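Local coordinates for protein CurD (Moorea producens 3L, PDB 5KP7) that probably acts as a hydroxymethylglutaryl-CoA synthase of the thiolase-like superfamily and binds 4'-phosphopantetheine, at residues R307-P310 with G311-Y314; G417-K420 with K421-G424. The protein carries 3 engineered substitutions. One frame throughout, in Å; residues are numbered along the deposited sequence.

Contact 1: R307-P310 with G311-Y314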
loop_
_atom_site.group_PDB
_atom_site.type_symbol
_atom_site.label_atom_id
_atom_site.label_comp_id
_atom_site.label_asym_id
_atom_site.label_seq_id
_atom_site.Cartn_x
_atom_site.Cartn_y
_atom_site.Cartn_z
ATOM N N ARG A 307 -5.269 -15.628 -8.392
ATOM C CA ARG A 307 -6.131 -14.538 -7.943
ATOM C C ARG A 307 -5.409 -13.345 -7.316
ATOM O O ARG A 307 -5.971 -12.266 -7.262
ATOM C CB ARG A 307 -7.195 -15.036 -6.969
ATOM C CG ARG A 307 -8.141 -16.088 -7.553
ATOM C CD ARG A 307 -9.476 -16.123 -6.820
ATOM N NE ARG A 307 -9.304 -16.635 -5.468
ATOM C CZ ARG A 307 -10.060 -16.331 -4.405
ATOM N NH1 ARG A 307 -9.787 -16.899 -3.244
ATOM N NH2 ARG A 307 -11.107 -15.518 -4.498
ATOM N N VAL A 308 -4.191 -13.563 -6.827
ATOM C CA VAL A 308 -3.491 -12.552 -6.035
ATOM C C VAL A 308 -2.208 -12.063 -6.715
ATOM O O VAL A 308 -1.921 -10.858 -6.703
ATOM C CB VAL A 308 -3.174 -13.091 -4.640
ATOM C CG1 VAL A 308 -2.573 -11.987 -3.781
ATOM C CG2 VAL A 308 -4.418 -13.672 -3.997
ATOM N N MET A 309 -1.438 -12.953 -7.331
ATOM C CA MET A 309 -0.219 -12.526 -7.989
ATOM C C MET A 309 -0.397 -11.379 -9.028
ATOM O O MET A 309 0.459 -10.488 -9.110
ATOM C CB MET A 309 0.498 -13.743 -8.583
ATOM C CG MET A 309 1.894 -13.500 -9.020
ATOM S SD MET A 309 3.035 -13.209 -7.630
ATOM C CE MET A 309 3.929 -12.008 -8.554
ATOM N N PRO A 310 -1.502 -11.366 -9.814
ATOM C CA PRO A 310 -1.605 -10.285 -10.817
ATOM C C PRO A 310 -1.562 -8.880 -10.184
ATOM O O PRO A 310 -0.899 -7.976 -10.724
ATOM C CB PRO A 310 -2.957 -10.567 -11.497
ATOM C CG PRO A 310 -3.058 -12.062 -11.401
ATOM C CD PRO A 310 -2.527 -12.404 -10.037
ATOM N N GLY A 311 -2.189 -8.741 -9.032
ATOM C CA GLY A 311 -2.185 -7.466 -8.285
ATOM C C GLY A 311 -0.836 -7.081 -7.723
ATOM O O GLY A 311 -0.573 -5.882 -7.471
ATOM N N LEU A 312 0.041 -8.059 -7.501
ATOM C CA LEU A 312 1.374 -7.770 -6.957
ATOM C C LEU A 312 2.379 -7.243 -7.969
ATOM O O LEU A 312 3.385 -6.687 -7.593
ATOM C CB LEU A 312 1.947 -9.004 -6.251
ATOM C CG LEU A 312 1.088 -9.457 -5.062
ATOM C CD1 LEU A 312 1.667 -10.729 -4.476
ATOM C CD2 LEU A 312 0.984 -8.387 -3.984
ATOM N N VAL A 313 2.129 -7.436 -9.256
ATOM C CA VAL A 313 3.109 -7.132 -10.280
ATOM C C VAL A 313 3.600 -5.679 -10.181
ATOM O O VAL A 313 4.807 -5.457 -10.134
ATOM C CB VAL A 313 2.562 -7.438 -11.691
ATOM C CG1 VAL A 313 3.497 -6.932 -12.783
ATOM C CG2 VAL A 313 2.329 -8.939 -11.840
ATOM N N TYR A 314 2.693 -4.712 -10.221
ATOM C CA TYR A 314 3.134 -3.312 -10.158
ATOM C C TYR A 314 3.604 -2.922 -8.759
ATOM O O TYR A 314 4.526 -2.119 -8.620
ATOM C CB TYR A 314 2.061 -2.336 -10.614
ATOM C CG TYR A 314 1.654 -2.468 -12.056
ATOM C CD1 TYR A 314 2.507 -3.019 -13.011
ATOM C CD2 TYR A 314 0.405 -2.044 -12.461
ATOM C CE1 TYR A 314 2.108 -3.130 -14.337
ATOM C CE2 TYR A 314 -0.003 -2.147 -13.773
ATOM C CZ TYR A 314 0.858 -2.673 -14.713
ATOM O OH TYR A 314 0.485 -2.813 -16.046
HETATM O O HOH W 1 -4.723 -9.984 -8.422
#
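The first, loosely bonded turn of helix 309-318 brings V308, M309 and P310 against G311, L312 and V313, and shows how a helix can start with mostly i-to-i+3 bonds, several of them weak. L312 N donates to M309 O at 2.9 Å. The bond is bent (135° at the hydrogen), and its donor stands 63° out of the carbonyl plane. V313 N is held weakly by two carbonyls, M309 O and, on the straighter of the two paths, P310 O.

G311 N has a weak bond to V308 O, and water 1 supplies a second acceptor at 2.9 Å from that nitrogen. The same water donates to R307 O, 2.8 Å from it, and so spans the break between helix 297-307 and the new turn.

L312 carries the apolar side of the turn. Its CG stands opposite the carbonyl carbon (chi1 -61°) and comes to 3.7 Å from V308 O, while CD1 meets the sulfur of M309, SD, at 4.2 Å. On V313 it is the CG2 branch that makes the contact, lying 3.5 Å from P310 O.

Helix 325-336 packs on V313 and Y314, and its S332 OG hydrogen-bonds both P310 O and Y314 N. V308 rests on helix 278-293, and backbone bonds tie R307 to L271 of strand 270-273.

Contact 2: G417-K420 with K421-G424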
loop_
_atom_site.group_PDB
_atom_site.type_symbol
_atom_site.label_atom_id
_atom_site.label_comp_id
_atom_site.label_asym_id
_atom_site.label_seq_id
_atom_site.Cartn_x
_atom_site.Cartn_y
_atom_site.Cartn_z
ATOM N N GLY A 417 21.575 12.784 -15.334
ATOM C CA GLY A 417 20.953 11.651 -16.030
ATOM C C GLY A 417 19.504 11.404 -15.691
ATOM O O GLY A 417 18.727 10.983 -16.552
ATOM N N VAL A 418 19.139 11.662 -14.435
ATOM C CA VAL A 418 17.754 11.563 -14.000
ATOM C C VAL A 418 16.971 12.645 -14.707
ATOM O O VAL A 418 15.879 12.385 -15.183
ATOM C CB VAL A 418 17.578 11.704 -12.470
ATOM C CG1 VAL A 418 16.095 11.689 -12.093
ATOM C CG2 VAL A 418 18.326 10.605 -11.730
ATOM N N TRP A 419 17.532 13.847 -14.798
ATOM C CA TRP A 419 16.819 14.939 -15.430
ATOM C C TRP A 419 16.509 14.653 -16.897
ATOM O O TRP A 419 15.406 14.949 -17.369
ATOM C CB TRP A 419 17.588 16.261 -15.307
ATOM C CG TRP A 419 16.735 17.417 -15.682
ATOM C CD1 TRP A 419 16.788 18.135 -16.829
ATOM C CD2 TRP A 419 15.647 17.941 -14.930
ATOM N NE1 TRP A 419 15.844 19.116 -16.822
ATOM C CE2 TRP A 419 15.110 19.012 -15.674
ATOM C CE3 TRP A 419 15.088 17.628 -13.685
ATOM C CZ2 TRP A 419 14.047 19.774 -15.221
ATOM C CZ3 TRP A 419 14.026 18.380 -13.233
ATOM C CH2 TRP A 419 13.516 19.444 -14.001
ATOM N N LYS A 420 17.474 14.060 -17.596
ATOM C CA LYS A 420 17.301 13.721 -19.013
ATOM C C LYS A 420 16.079 12.818 -19.237
ATOM O O LYS A 420 15.423 12.938 -20.266
ATOM C CB LYS A 420 18.583 13.109 -19.599
ATOM C CG LYS A 420 18.688 13.262 -21.100
ATOM C CD LYS A 420 20.031 12.779 -21.610
ATOM C CE LYS A 420 20.041 12.714 -23.131
ATOM N NZ LYS A 420 21.191 11.924 -23.626
ATOM N N LYS A 421 15.762 11.954 -18.270
ATOM C CA LYS A 421 14.560 11.108 -18.309
ATOM C C LYS A 421 13.240 11.876 -18.083
ATOM O O LYS A 421 12.212 11.478 -18.618
ATOM C CB LYS A 421 14.649 9.983 -17.262
ATOM C CG LYS A 421 15.655 8.883 -17.572
ATOM C CD LYS A 421 15.090 7.908 -18.589
ATOM C CE LYS A 421 15.686 6.528 -18.445
ATOM N NZ LYS A 421 14.922 5.595 -19.298
ATOM N N ILE A 422 13.277 12.949 -17.294
ATOM C CA ILE A 422 12.096 13.759 -16.944
ATOM C C ILE A 422 11.810 14.848 -17.989
ATOM O O ILE A 422 10.658 15.062 -18.367
ATOM C CB ILE A 422 12.299 14.412 -15.543
ATOM C CG1 ILE A 422 12.460 13.327 -14.482
ATOM C CG2 ILE A 422 11.133 15.316 -15.143
ATOM C CD1 ILE A 422 12.841 13.864 -13.115
ATOM N N ALA A 423 12.853 15.541 -18.442
ATOM C CA ALA A 423 12.702 16.746 -19.275
ATOM C C ALA A 423 12.022 16.427 -20.593
ATOM O O ALA A 423 12.465 15.534 -21.313
ATOM C CB ALA A 423 14.066 17.388 -19.551
ATOM N N GLY A 424 10.991 17.191 -20.932
ATOM C CA GLY A 424 10.285 17.028 -22.205
ATOM C C GLY A 424 9.085 16.110 -22.115
ATOM O O GLY A 424 8.402 15.908 -23.106
#
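W419 O is gripped by two backbone N-H groups at the C-terminal end of helix 416-422, where the chain gives up its helical path. A423 N lies 2.8 Å from W419 O, almost straight ahead of the carbonyl (C=O...N 178°) and with a nearly linear hydrogen (164°). I422 N adds a weak bond to the same oxygen. One residue earlier V418 O repeats the pattern with two weak bonds, from K421 N and I422 N: each carbonyl serves both an i+3 and an i+4 donor.

Two side-chain pairs follow the i-to-i+4 spacing. The methyls V418 CG1 and I422 CD1 meet at 4.0 Å, their side chains lying alongside and pointing the same way. W419 swings its indole away from its own backbone N (chi1 -168°), and this brings the five-membered part of the indole to A423 CB, 3.7 Å from NE1; the methyl approaches obliquely. I422 CD1 also approaches this ring, 4.4 Å from CE3. K421 packs its CB at 3.4 Å from V418 O, but its bent chain carries NZ off to a salt bridge with D382.

Beyond this turn the indole stacks on Y412 and meets Y72 edge-to-face, and V418 and I422 also touch Y72. I422 packs on V443, and G424 is backbone hydrogen-bonded to V443, just past the end of strand 437-442.

How the contacts relate
Taken together, the contacts illustrate a helix start and a helix end, in two separate helices: 307-314 is the opening turn of helix 309-318, whereas 417-424 is the closing turn of helix 416-422. In both, a carbonyl is shared between successive N-H groups, once in contact 1 and twice in contact 2. They do not touch; their centres are 30 Å apart and their nearest atoms about 16 Å. Contact 1 is the nearer to the ligand pocket but does not line it: the side chain of L312 lies about 13 Å from the bound 4'-phosphopantetheine and about 11 Å from that of N320, a pocket residue. Contact 2 is remote from the annotated sites, its centre 24 Å from the centre of the chain.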